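Local atomic coordinates of homoserine dehydrogenase (Thermoplasma acidophilum, PDB entry 3ING), a protein that probably catalyses the NADPH-dependent reduction of aspartate semialdehyde to homoserine, a step shared by threonine and methionine biosynthesis. Residues P91-G96 / N117-A122; D84-C89 / M111-A116; G281-G286 / D301-P306. One frame throughout, in Å; residues are numbered along the deposited sequence. Where two conformers were deposited one is given.

Interaction 1 (P91-G96 / N117-A122). With NDP (NADPH dihydro-nicotinamide-adenine-dinucleotide phosphate), chain C.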
loop_
_atom_site.group_PDB
_atom_site.type_symbol
_atom_site.label_atom_id
_atom_site.label_comp_id
_atom_site.label_asym_id
_atom_site.label_seq_id
_atom_site.Cartn_x
_atom_site.Cartn_y
_atom_site.Cartn_z
ATOM N N PRO A 91 11.993 23.022 6.497
ATOM C CA PRO A 91 13.030 22.174 7.064
ATOM C C PRO A 91 12.829 21.914 8.540
ATOM O O PRO A 91 12.144 22.683 9.236
ATOM C CB PRO A 91 14.310 23.021 6.863
ATOM C CG PRO A 91 13.950 24.156 6.010
ATOM C CD PRO A 91 12.510 24.355 6.176
ATOM N N ALA A 92 13.463 20.853 9.033
ATOM C CA ALA A 92 13.435 20.514 10.433
ATOM C C ALA A 92 14.052 21.576 11.309
ATOM O O ALA A 92 15.152 22.035 11.063
ATOM C CB ALA A 92 14.161 19.177 10.665
ATOM N N SER A 93 13.320 21.978 12.340
ATOM C CA SER A 93 13.887 22.775 13.446
ATOM C C SER A 93 14.587 21.827 14.416
ATOM O O SER A 93 14.374 20.600 14.373
ATOM C CB SER A 93 12.804 23.510 14.194
ATOM O OG SER A 93 12.037 22.607 14.957
ATOM N N ARG A 94 15.376 22.380 15.341
ATOM C CA ARG A 94 16.145 21.530 16.260
ATOM C C ARG A 94 15.275 20.823 17.316
ATOM O O ARG A 94 15.626 19.748 17.780
ATOM C CB ARG A 94 17.190 22.386 16.991
ATOM C CG ARG A 94 18.171 23.155 16.101
ATOM C CD ARG A 94 18.978 22.253 15.184
ATOM N NE ARG A 94 18.257 21.857 13.965
ATOM C CZ ARG A 94 18.589 20.826 13.184
ATOM N NH1 ARG A 94 19.632 20.064 13.479
ATOM N NH2 ARG A 94 17.848 20.544 12.123
ATOM N N ASP A 95 14.145 21.447 17.677
ATOM C CA ASP A 95 13.325 21.035 18.815
ATOM C C ASP A 95 11.843 20.791 18.510
ATOM O O ASP A 95 11.082 20.374 19.374
ATOM C CB ASP A 95 13.505 22.090 19.950
ATOM C CG ASP A 95 12.949 23.488 19.588
ATOM O OD1 ASP A 95 12.329 23.685 18.528
ATOM O OD2 ASP A 95 13.150 24.410 20.385
ATOM N N GLY A 96 11.409 21.030 17.272
ATOM C CA GLY A 96 10.018 20.773 16.919
ATOM C C GLY A 96 8.995 21.794 17.358
ATOM O O GLY A 96 7.831 21.642 17.063
ATOM N N ASN A 117 7.727 17.392 6.992
ATOM C CA ASN A 117 8.703 17.764 8.008
ATOM C C ASN A 117 8.577 16.794 9.194
ATOM O O ASN A 117 7.487 16.571 9.691
ATOM C CB ASN A 117 8.477 19.243 8.372
ATOM C CG ASN A 117 9.313 19.722 9.574
ATOM O OD1 ASN A 117 9.535 18.974 10.485
ATOM N ND2 ASN A 117 9.716 20.980 9.569
ATOM N N LYS A 118 9.707 16.207 9.611
ATOM C CA LYS A 118 9.756 15.168 10.639
ATOM C C LYS A 118 9.967 15.680 12.045
ATOM O O LYS A 118 9.774 14.926 13.008
ATOM C CB LYS A 118 10.911 14.218 10.314
ATOM C CG LYS A 118 10.762 13.687 8.903
ATOM C CD LYS A 118 12.052 13.186 8.302
ATOM C CE LYS A 118 11.967 13.275 6.762
ATOM N NZ LYS A 118 13.254 12.910 6.105
ATOM N N SER A 119 10.388 16.934 12.187
ATOM C CA SER A 119 10.855 17.412 13.512
ATOM C C SER A 119 9.741 17.654 14.530
ATOM O O SER A 119 9.894 17.385 15.721
ATOM C CB SER A 119 11.645 18.694 13.333
ATOM O OG SER A 119 12.208 19.115 14.562
ATOM N N GLY A 120 8.627 18.203 14.075
ATOM C CA GLY A 120 7.485 18.412 14.971
ATOM C C GLY A 120 7.027 17.106 15.566
ATOM O O GLY A 120 6.974 16.964 16.750
ATOM N N LEU A 121 6.752 16.113 14.715
ATOM C CA LEU A 121 6.279 14.823 15.186
ATOM C C LEU A 121 7.321 14.059 15.969
ATOM O O LEU A 121 6.984 13.308 16.863
ATOM C CB LEU A 121 5.806 13.979 13.992
ATOM C CG LEU A 121 4.575 14.518 13.252
ATOM C CD1 LEU A 121 4.297 13.730 11.975
ATOM C CD2 LEU A 121 3.343 14.554 14.195
ATOM N N ALA A 122 8.592 14.239 15.646
ATOM C CA ALA A 122 9.657 13.508 16.356
ATOM C C ALA A 122 9.938 14.046 17.777
ATOM O O ALA A 122 10.396 13.306 18.641
ATOM C CB ALA A 122 10.953 13.482 15.508
HETATM P PA NDP C . 14.538 22.789 1.186
HETATM O O1A NDP C . 14.901 22.525 -0.219
HETATM O O2A NDP C . 15.593 23.381 2.043
HETATM O O5B NDP C . 13.265 23.772 1.259
HETATM C C5B NDP C . 12.725 24.323 2.444
HETATM C C4B NDP C . 11.697 25.391 2.106
HETATM O O4B NDP C . 11.216 26.026 3.263
HETATM C C3B NDP C . 12.306 26.535 1.284
HETATM O O3B NDP C . 11.314 27.180 0.501
HETATM C C2B NDP C . 12.807 27.466 2.336
HETATM O O2B NDP C . 12.952 28.793 1.914
HETATM C C1B NDP C . 11.657 27.381 3.304
HETATM N N9A NDP C . 11.981 27.726 4.683
HETATM C C8A NDP C . 13.141 27.586 5.394
HETATM N N7A NDP C . 12.895 28.004 6.675
HETATM C C5A NDP C . 11.613 28.390 6.756
HETATM C C6A NDP C . 10.900 28.903 7.820
HETATM N N6A NDP C . 11.368 28.795 9.060
HETATM N N1A NDP C . 9.604 29.187 7.572
HETATM C C2A NDP C . 9.012 29.043 6.334
HETATM N N3A NDP C . 9.709 28.524 5.258
HETATM C C4A NDP C . 11.011 28.211 5.521
HETATM O O3 NDP C . 14.000 21.439 1.871
HETATM P PN NDP C . 13.364 20.171 1.113
HETATM O O1N NDP C . 14.468 19.333 0.554
HETATM O O2N NDP C . 12.290 20.695 0.213
HETATM O O5D NDP C . 12.700 19.322 2.327
HETATM C C5D NDP C . 11.548 19.920 2.922
HETATM C C4D NDP C . 11.056 19.027 4.056
HETATM O O4D NDP C . 10.724 17.774 3.501
HETATM C C3D NDP C . 12.092 18.745 5.111
HETATM O O3D NDP C . 11.577 18.842 6.444
HETATM C C2D NDP C . 12.585 17.348 4.785
HETATM O O2D NDP C . 13.070 16.662 5.908
HETATM C C1D NDP C . 11.332 16.716 4.226
HETATM N N1N NDP C . 11.582 15.558 3.387
HETATM C C2N NDP C . 12.396 15.682 2.291
HETATM C C3N NDP C . 12.820 14.584 1.557
HETATM C C7N NDP C . 13.577 14.809 0.304
HETATM O O7N NDP C . 13.336 13.917 -0.717
HETATM N N7N NDP C . 14.344 15.875 0.117
HETATM C C4N NDP C . 12.134 13.231 1.711
HETATM C C5N NDP C . 11.234 13.216 2.914
HETATM C C6N NDP C . 10.984 14.356 3.674
HETATM P P2B NDP C . 13.812 29.223 0.631
HETATM O O1X NDP C . 13.805 30.718 0.803
HETATM O O2X NDP C . 13.248 28.634 -0.696
HETATM O O3X NDP C . 15.163 28.635 0.891
HETATM O O HOH W 1 14.624 17.410 15.520
#
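S93 and S119 join the loop after strand 85-88 to the N-terminal part of helix 119-135, at the NADPH end of the Rossmann-type domain. Hydrogen bonds carry the contact. S119 OG, held anti to its backbone N (chi1 -175°), donates to S93 O at 2.6 Å, approaching from above the carbonyl plane, 37° out of it. The same hydroxyl accepts from a water, so two bonds grip the oxygen. S93 OG faces forward along the loop and accepts from G96 N at 2.9 Å, an ST motif, and also pairs with E99 of helix 97-108, the helix that G96 N-caps.

A second cap lies in 117-122. N117 OD1 receives S119 N at 2.8 Å, nearly along the C=O axis, a capping bond ahead of the turn that leads into helix 119-135. Its amide nitrogen bonds to T90 OG1 and E99 OE2; P91 O is also close, 3.0 Å from N117 ND2, but at an angle too poor for a bond. An alanine here would probably leave the S119 amide without its cap and T90 and E99 without the donor that ties them to this turn.

Apolar and steric contacts fill the rest. A92 CB meets S119 CB at 3.7 Å. G96 has a positive phi (78°), and a CB on it would run into S119 O.

The cofactor borders both segments. N117 CA lies 3.4 Å from NADPH O3D, a hydroxyl of the nicotinamide ribose, while the P91 ring comes up to the adenine. K118, whose NZ forms a salt bridge with D213, runs out extended beyond CG to the nicotinamide ring, its CE 3.4 Å from NADPH C6N.

Interaction 2 (D84-C89 / M111-A116). With NDP (NADPH dihydro-nicotinamide-adenine-dinucleotide phosphate), chain C.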
loop_
_atom_site.group_PDB
_atom_site.type_symbol
_atom_site.label_atom_id
_atom_site.label_comp_id
_atom_site.label_asym_id
_atom_site.label_seq_id
_atom_site.Cartn_x
_atom_site.Cartn_y
_atom_site.Cartn_z
ATOM N N ASP A 84 -8.689 24.497 3.843
ATOM C CA ASP A 84 -9.034 23.248 4.513
ATOM C C ASP A 84 -7.813 22.558 5.140
ATOM O O ASP A 84 -7.956 21.750 6.057
ATOM C CB ASP A 84 -9.589 22.348 3.452
ATOM C CG ASP A 84 -10.769 23.005 2.727
ATOM O OD1 ASP A 84 -11.752 23.296 3.434
ATOM O OD2 ASP A 84 -10.691 23.262 1.507
ATOM N N LEU A 85 -6.630 22.882 4.630
ATOM C CA LEU A 85 -5.440 22.113 4.941
ATOM C C LEU A 85 -4.168 22.931 4.836
ATOM O O LEU A 85 -4.014 23.738 3.912
ATOM C CB LEU A 85 -5.448 20.963 3.928
ATOM C CG LEU A 85 -4.548 19.754 3.853
ATOM C CD1 LEU A 85 -5.329 18.578 3.183
ATOM C CD2 LEU A 85 -3.330 20.116 3.065
ATOM N N LEU A 86 -3.266 22.746 5.805
ATOM C CA LEU A 86 -1.933 23.330 5.772
ATOM C C LEU A 86 -0.936 22.231 5.429
ATOM O O LEU A 86 -1.026 21.121 5.963
ATOM C CB LEU A 86 -1.538 23.949 7.117
ATOM C CG LEU A 86 -0.043 24.337 7.198
ATOM C CD1 LEU A 86 0.219 25.773 6.695
ATOM C CD2 LEU A 86 0.463 24.142 8.603
ATOM N N VAL A 87 -0.012 22.533 4.519
ATOM C CA VAL A 87 1.018 21.599 4.115
ATOM C C VAL A 87 2.378 22.164 4.553
ATOM O O VAL A 87 2.741 23.298 4.221
ATOM C CB VAL A 87 1.004 21.381 2.603
ATOM C CG1 VAL A 87 2.092 20.324 2.211
ATOM C CG2 VAL A 87 -0.399 20.998 2.122
ATOM N N ASP A 88 3.100 21.374 5.342
ATOM C CA ASP A 88 4.417 21.752 5.858
ATOM C C ASP A 88 5.533 21.069 5.103
ATOM O O ASP A 88 5.756 19.880 5.276
ATOM C CB ASP A 88 4.523 21.383 7.334
ATOM C CG ASP A 88 5.831 21.818 7.964
ATOM O OD1 ASP A 88 6.582 22.529 7.295
ATOM O OD2 ASP A 88 6.092 21.461 9.156
ATOM N N CYS A 89 6.186 21.822 4.222
ATOM C CA CYS A 89 7.372 21.370 3.552
ATOM C C CYS A 89 8.591 22.223 3.972
ATOM O O CYS A 89 9.513 22.481 3.166
ATOM C CB CYS A 89 7.164 21.440 2.038
ATOM S SG CYS A 89 5.969 20.204 1.434
HETATM N N MSE A 111 -8.256 23.907 10.144
HETATM C CA MSE A 111 -7.582 23.198 9.100
HETATM C C MSE A 111 -7.017 21.873 9.564
HETATM O O MSE A 111 -6.666 21.709 10.746
HETATM C CB MSE A 111 -6.434 24.043 8.569
HETATM C CG MSE A 111 -6.844 25.379 8.026
HETATM SE SE MSE A 111 -5.347 26.265 7.208
HETATM C CE MSE A 111 -4.795 27.155 8.254
ATOM N N ASN A 112 -6.921 20.914 8.634
ATOM C CA ASN A 112 -6.111 19.712 8.909
ATOM C C ASN A 112 -4.706 19.993 8.444
ATOM O O ASN A 112 -4.445 21.050 7.853
ATOM C CB ASN A 112 -6.688 18.469 8.222
ATOM C CG ASN A 112 -8.044 18.104 8.728
ATOM O OD1 ASN A 112 -8.269 17.954 9.939
ATOM N ND2 ASN A 112 -8.977 17.935 7.806
ATOM N N VAL A 113 -3.777 19.066 8.720
ATOM C CA VAL A 113 -2.405 19.227 8.332
ATOM C C VAL A 113 -1.837 18.046 7.601
ATOM O O VAL A 113 -2.115 16.900 7.933
ATOM C CB VAL A 113 -1.509 19.524 9.603
ATOM C CG1 VAL A 113 -0.035 19.519 9.264
ATOM C CG2 VAL A 113 -1.898 20.876 10.209
ATOM N N VAL A 114 -1.020 18.342 6.590
ATOM C CA VAL A 114 -0.180 17.344 5.934
ATOM C C VAL A 114 1.269 17.793 6.076
ATOM O O VAL A 114 1.587 18.945 5.791
ATOM C CB VAL A 114 -0.493 17.206 4.459
ATOM C CG1 VAL A 114 0.548 16.338 3.830
ATOM C CG2 VAL A 114 -1.931 16.648 4.253
ATOM N N THR A 115 2.153 16.904 6.521
ATOM C CA THR A 115 3.526 17.297 6.678
ATOM C C THR A 115 4.513 16.304 6.074
ATOM O O THR A 115 4.330 15.094 6.126
ATOM C CB THR A 115 3.871 17.545 8.179
ATOM O OG1 THR A 115 5.205 18.119 8.306
ATOM C CG2 THR A 115 3.770 16.237 9.012
ATOM N N ALA A 116 5.564 16.869 5.503
ATOM C CA ALA A 116 6.814 16.174 5.113
ATOM C C ALA A 116 7.917 16.394 6.148
ATOM O O ALA A 116 8.929 15.692 6.154
ATOM C CB ALA A 116 7.324 16.726 3.716
HETATM P PA NDP C . 14.538 22.789 1.186
HETATM O O1A NDP C . 14.901 22.525 -0.219
HETATM O O2A NDP C . 15.593 23.381 2.043
HETATM O O5B NDP C . 13.265 23.772 1.259
HETATM C C5B NDP C . 12.725 24.323 2.444
HETATM C C4B NDP C . 11.697 25.391 2.106
HETATM O O4B NDP C . 11.216 26.026 3.263
HETATM C C3B NDP C . 12.306 26.535 1.284
HETATM O O3B NDP C . 11.314 27.180 0.501
HETATM C C2B NDP C . 12.807 27.466 2.336
HETATM O O2B NDP C . 12.952 28.793 1.914
HETATM C C1B NDP C . 11.657 27.381 3.304
HETATM N N9A NDP C . 11.981 27.726 4.683
HETATM C C8A NDP C . 13.141 27.586 5.394
HETATM N N7A NDP C . 12.895 28.004 6.675
HETATM C C5A NDP C . 11.613 28.390 6.756
HETATM C C6A NDP C . 10.900 28.903 7.820
HETATM N N6A NDP C . 11.368 28.795 9.060
HETATM N N1A NDP C . 9.604 29.187 7.572
HETATM C C2A NDP C . 9.012 29.043 6.334
HETATM N N3A NDP C . 9.709 28.524 5.258
HETATM C C4A NDP C . 11.011 28.211 5.521
HETATM O O3 NDP C . 14.000 21.439 1.871
HETATM P PN NDP C . 13.364 20.171 1.113
HETATM O O1N NDP C . 14.468 19.333 0.554
HETATM O O2N NDP C . 12.290 20.695 0.213
HETATM O O5D NDP C . 12.700 19.322 2.327
HETATM C C5D NDP C . 11.548 19.920 2.922
HETATM C C4D NDP C . 11.056 19.027 4.056
HETATM O O4D NDP C . 10.724 17.774 3.501
HETATM C C3D NDP C . 12.092 18.745 5.111
HETATM O O3D NDP C . 11.577 18.842 6.444
HETATM C C2D NDP C . 12.585 17.348 4.785
HETATM O O2D NDP C . 13.070 16.662 5.908
HETATM C C1D NDP C . 11.332 16.716 4.226
HETATM N N1N NDP C . 11.582 15.558 3.387
HETATM C C2N NDP C . 12.396 15.682 2.291
HETATM C C3N NDP C . 12.820 14.584 1.557
HETATM C C7N NDP C . 13.577 14.809 0.304
HETATM O O7N NDP C . 13.336 13.917 -0.717
HETATM N N7N NDP C . 14.344 15.875 0.117
HETATM C C4N NDP C . 12.134 13.231 1.711
HETATM C C5N NDP C . 11.234 13.216 2.914
HETATM C C6N NDP C . 10.984 14.356 3.674
HETATM P P2B NDP C . 13.812 29.223 0.631
HETATM O O1X NDP C . 13.805 30.718 0.803
HETATM O O2X NDP C . 13.248 28.634 -0.696
HETATM O O3X NDP C . 15.163 28.635 0.891
#
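L85 to D88 and N112 to T115 run side by side as parallel strands, their segment axes 4.6 Å apart and inclined by 20°, in a beta-alpha-beta unit of the Rossmann-type fold, with helix 97-108 in its crossover. The backbone ladder alternates in the regular parallel manner: N112 N donates to D84 O, L86 N to N112 O, V114 N to L86 O, D88 N to V114 O, and A116 N to D88 O. The bond from V114 N to L86 O is 2.8 Å long and nearly straight at 170°. Between the rungs V87 CA leans on V114 O at 3.2 Å, a CA-H...O contact.

On the face with L85, V87 and V114 the packing is apolar. L85 and V114 cross obliquely, L85 CD2 reaching V114 CG2 at 3.9 Å, and helix 306-321 packs on V87 and V114.

The other face, toward helix 97-108, ends in a polar pair. D88 and T115 lie alongside each other and point the same way, with T115 OG1 3.5 Å from D88 CB. Y103 OH bonds to both side chains, D88 OD2 and T115 OG1. Bonds from D88 OD1 to T90 OG1 and from T115 OG1 to N117 N tie the pair to residues just beyond each strand.

Just past the strands, C89 and A116 border NADPH: C89 O is 3.3 Å from C5D, and A116 O is 3.2 Å from C1D of the nicotinamide ribose.

Interaction 3 (G281-G286 / D301-P306). With NDP (NADPH dihydro-nicotinamide-adenine-dinucleotide phosphate), chain C; EDO (1,2-ethanediol), chain F.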
loop_
_atom_site.group_PDB
_atom_site.type_symbol
_atom_site.label_atom_id
_atom_site.label_comp_id
_atom_site.label_asym_id
_atom_site.label_seq_id
_atom_site.Cartn_x
_atom_site.Cartn_y
_atom_site.Cartn_z
ATOM N N GLY A 281 17.721 -0.759 -4.425
ATOM C CA GLY A 281 18.763 -0.172 -5.259
ATOM C C GLY A 281 19.353 1.076 -4.641
ATOM O O GLY A 281 18.826 1.644 -3.674
HETATM N N MSE A 282 20.470 1.494 -5.223
HETATM C CA MSE A 282 21.254 2.647 -4.746
HETATM C C MSE A 282 20.427 3.884 -4.528
HETATM O O MSE A 282 20.705 4.639 -3.614
HETATM C CB MSE A 282 22.340 2.985 -5.782
HETATM C CG MSE A 282 23.202 4.194 -5.423
HETATM SE SE MSE A 282 24.233 3.842 -3.792
HETATM C CE MSE A 282 25.680 2.721 -4.578
ATOM N N ASP A 283 19.447 4.122 -5.396
ATOM C CA ASP A 283 18.631 5.349 -5.306
ATOM C C ASP A 283 17.272 5.156 -4.653
ATOM O O ASP A 283 16.451 6.090 -4.618
ATOM C CB ASP A 283 18.398 5.923 -6.698
ATOM C CG ASP A 283 19.662 6.384 -7.353
ATOM O OD1 ASP A 283 20.443 7.069 -6.675
ATOM O OD2 ASP A 283 19.884 6.007 -8.520
ATOM N N GLY A 284 17.038 3.981 -4.091
ATOM C CA GLY A 284 15.727 3.689 -3.547
ATOM C C GLY A 284 15.700 3.550 -2.047
ATOM O O GLY A 284 16.751 3.558 -1.392
ATOM N N LEU A 285 14.486 3.377 -1.524
ATOM C CA LEU A 285 14.232 3.097 -0.106
ATOM C C LEU A 285 13.220 1.959 -0.013
ATOM O O LEU A 285 12.599 1.576 -1.015
ATOM C CB LEU A 285 13.692 4.346 0.591
ATOM C CG LEU A 285 14.582 5.603 0.644
ATOM C CD1 LEU A 285 13.836 6.805 1.340
ATOM C CD2 LEU A 285 15.803 5.281 1.394
ATOM N N GLY A 286 13.034 1.400 1.168
ATOM C CA GLY A 286 12.067 0.318 1.318
ATOM C C GLY A 286 12.081 -0.271 2.696
ATOM O O GLY A 286 12.932 0.066 3.510
ATOM N N ASP A 301 10.941 1.313 -3.552
ATOM C CA ASP A 301 10.852 1.985 -4.835
ATOM C C ASP A 301 12.192 1.971 -5.536
ATOM O O ASP A 301 13.190 1.535 -4.972
ATOM C CB ASP A 301 10.279 3.419 -4.728
ATOM C CG ASP A 301 11.119 4.355 -3.885
ATOM O OD1 ASP A 301 12.210 3.980 -3.436
ATOM O OD2 ASP A 301 10.609 5.468 -3.623
ATOM N N ILE A 302 12.201 2.514 -6.741
ATOM C CA ILE A 302 13.389 2.503 -7.565
ATOM C C ILE A 302 14.194 3.781 -7.382
ATOM O O ILE A 302 15.409 3.762 -7.328
ATOM C CB ILE A 302 12.966 2.306 -9.027
ATOM C CG1 ILE A 302 12.307 0.924 -9.205
ATOM C CG2 ILE A 302 14.125 2.448 -9.993
ATOM C CD1 ILE A 302 13.203 -0.228 -8.899
ATOM N N TYR A 303 13.522 4.915 -7.324
ATOM C CA TYR A 303 14.229 6.170 -7.213
ATOM C C TYR A 303 13.436 7.036 -6.264
ATOM O O TYR A 303 12.345 7.445 -6.604
ATOM C CB TYR A 303 14.317 6.821 -8.583
ATOM C CG TYR A 303 15.154 8.078 -8.580
ATOM C CD1 TYR A 303 14.603 9.304 -8.256
ATOM C CD2 TYR A 303 16.513 8.025 -8.876
ATOM C CE1 TYR A 303 15.391 10.468 -8.230
ATOM C CE2 TYR A 303 17.309 9.158 -8.834
ATOM C CZ TYR A 303 16.751 10.384 -8.534
ATOM O OH TYR A 303 17.556 11.529 -8.544
ATOM N N ASP A 304 13.961 7.271 -5.080
ATOM C CA ASP A 304 13.236 8.055 -4.102
ATOM C C ASP A 304 13.855 9.446 -4.025
ATOM O O ASP A 304 14.953 9.636 -3.507
ATOM C CB ASP A 304 13.290 7.389 -2.757
ATOM C CG ASP A 304 12.213 7.888 -1.834
ATOM O OD1 ASP A 304 12.365 8.976 -1.241
ATOM O OD2 ASP A 304 11.203 7.181 -1.732
ATOM N N GLY A 305 13.172 10.406 -4.604
ATOM C CA GLY A 305 13.657 11.772 -4.662
ATOM C C GLY A 305 12.596 12.713 -4.184
ATOM O O GLY A 305 11.517 12.266 -3.785
ATOM N N PRO A 306 12.888 14.024 -4.219
ATOM C CA PRO A 306 11.914 15.028 -3.784
ATOM C C PRO A 306 10.641 15.066 -4.634
ATOM O O PRO A 306 9.597 15.456 -4.132
ATOM C CB PRO A 306 12.698 16.339 -3.878
ATOM C CG PRO A 306 13.794 16.051 -4.821
ATOM C CD PRO A 306 14.147 14.633 -4.636
HETATM P PA NDP C . 14.538 22.789 1.186
HETATM O O1A NDP C . 14.901 22.525 -0.219
HETATM O O2A NDP C . 15.593 23.381 2.043
HETATM O O5B NDP C . 13.265 23.772 1.259
HETATM C C5B NDP C . 12.725 24.323 2.444
HETATM C C4B NDP C . 11.697 25.391 2.106
HETATM O O4B NDP C . 11.216 26.026 3.263
HETATM C C3B NDP C . 12.306 26.535 1.284
HETATM O O3B NDP C . 11.314 27.180 0.501
HETATM C C2B NDP C . 12.807 27.466 2.336
HETATM O O2B NDP C . 12.952 28.793 1.914
HETATM C C1B NDP C . 11.657 27.381 3.304
HETATM N N9A NDP C . 11.981 27.726 4.683
HETATM C C8A NDP C . 13.141 27.586 5.394
HETATM N N7A NDP C . 12.895 28.004 6.675
HETATM C C5A NDP C . 11.613 28.390 6.756
HETATM C C6A NDP C . 10.900 28.903 7.820
HETATM N N6A NDP C . 11.368 28.795 9.060
HETATM N N1A NDP C . 9.604 29.187 7.572
HETATM C C2A NDP C . 9.012 29.043 6.334
HETATM N N3A NDP C . 9.709 28.524 5.258
HETATM C C4A NDP C . 11.011 28.211 5.521
HETATM O O3 NDP C . 14.000 21.439 1.871
HETATM P PN NDP C . 13.364 20.171 1.113
HETATM O O1N NDP C . 14.468 19.333 0.554
HETATM O O2N NDP C . 12.290 20.695 0.213
HETATM O O5D NDP C . 12.700 19.322 2.327
HETATM C C5D NDP C . 11.548 19.920 2.922
HETATM C C4D NDP C . 11.056 19.027 4.056
HETATM O O4D NDP C . 10.724 17.774 3.501
HETATM C C3D NDP C . 12.092 18.745 5.111
HETATM O O3D NDP C . 11.577 18.842 6.444
HETATM C C2D NDP C . 12.585 17.348 4.785
HETATM O O2D NDP C . 13.070 16.662 5.908
HETATM C C1D NDP C . 11.332 16.716 4.226
HETATM N N1N NDP C . 11.582 15.558 3.387
HETATM C C2N NDP C . 12.396 15.682 2.291
HETATM C C3N NDP C . 12.820 14.584 1.557
HETATM C C7N NDP C . 13.577 14.809 0.304
HETATM O O7N NDP C . 13.336 13.917 -0.717
HETATM N N7N NDP C . 14.344 15.875 0.117
HETATM C C4N NDP C . 12.134 13.231 1.711
HETATM C C5N NDP C . 11.234 13.216 2.914
HETATM C C6N NDP C . 10.984 14.356 3.674
HETATM P P2B NDP C . 13.812 29.223 0.631
HETATM O O1X NDP C . 13.805 30.718 0.803
HETATM O O2X NDP C . 13.248 28.634 -0.696
HETATM O O3X NDP C . 15.163 28.635 0.891
HETATM C C1 EDO F . 19.857 3.226 -0.154
HETATM O O1 EDO F . 19.782 2.346 -1.286
HETATM C C2 EDO F . 20.497 4.567 -0.523
HETATM O O2 EDO F . 19.479 5.527 -0.847
HETATM O O HOH W 2 14.967 -0.434 -5.454
HETATM O O HOH W 3 17.867 2.450 -7.309
#
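D301 places its CG between its own backbone N and carbonyl carbon (chi1 62°), and from there OD1 meets L285 N, whereas D304 sets CG anti to its backbone N (chi1 -161°) beside the same leucine. D301 OD1 accepts from L285 N at 3.0 Å, the N-H approaching almost head-on to the C-O bond. The backbone returns the grip: D301 N donates to L285 O. Both bonds lie at the end of the strand pair 286-291 / 296-301, and D301 also belongs to a ladder with a strand of the second subunit, so the sheet continues across the dimer interface.

A little farther along, D304 N donates to D283 O at 2.8 Å in a nearly straight bond (172°). D283 belongs to a type I beta turn from G281 to G284, closed by G284 N donating to G281 O, and G284 passes so near D301 O that a CB would clash there. Two waters link the turn to the other segment, one from G281 N to D301 O, one from D283 N to I302 O.

The side chains add oblique and perpendicular packing. D283 CB lies 3.6 Å from Y303 CD2, at a slant to the ring, while D283 OD1 forms a salt bridge with K198. L285 and D304 cross at about a right angle, with L285 CD1 3.7 Å from D304 OD1. Beyond G305, the N-cap of helix 306-321, P306 N comes 3.5 Å from NADPH O7N.

D304 OD2 also bonds to G148 N, yet it sits only 2.6 Å from D301 OD2. Two carboxylate oxygens this close would repel if both were charged, so one of the two acids probably holds a proton.

In the fold
All three contacts border the bound NADPH. Interactions 1 and 2 are neighbours, with centres about 14 Å apart: the segments alternate along the chain, each strand of 84-89 / 111-116 leading into one side of 91-96 / 117-122, and N117 CB meets D88 OD2 at 3.3 Å. Together they line the cofactor from the nucleotide-binding domain, from the adenine at P91 to the nicotinamide at K118. Interaction 3 lies in the homoserine dehydrogenase family domain, across the centre of the chain, its centre about 23 Å from that of interaction 1 and about 24 Å from that of interaction 2. It reaches the carboxamide through G305 and P306, and L285 is about 6 Å, side chain to side chain, from K217, the predicted proton donor.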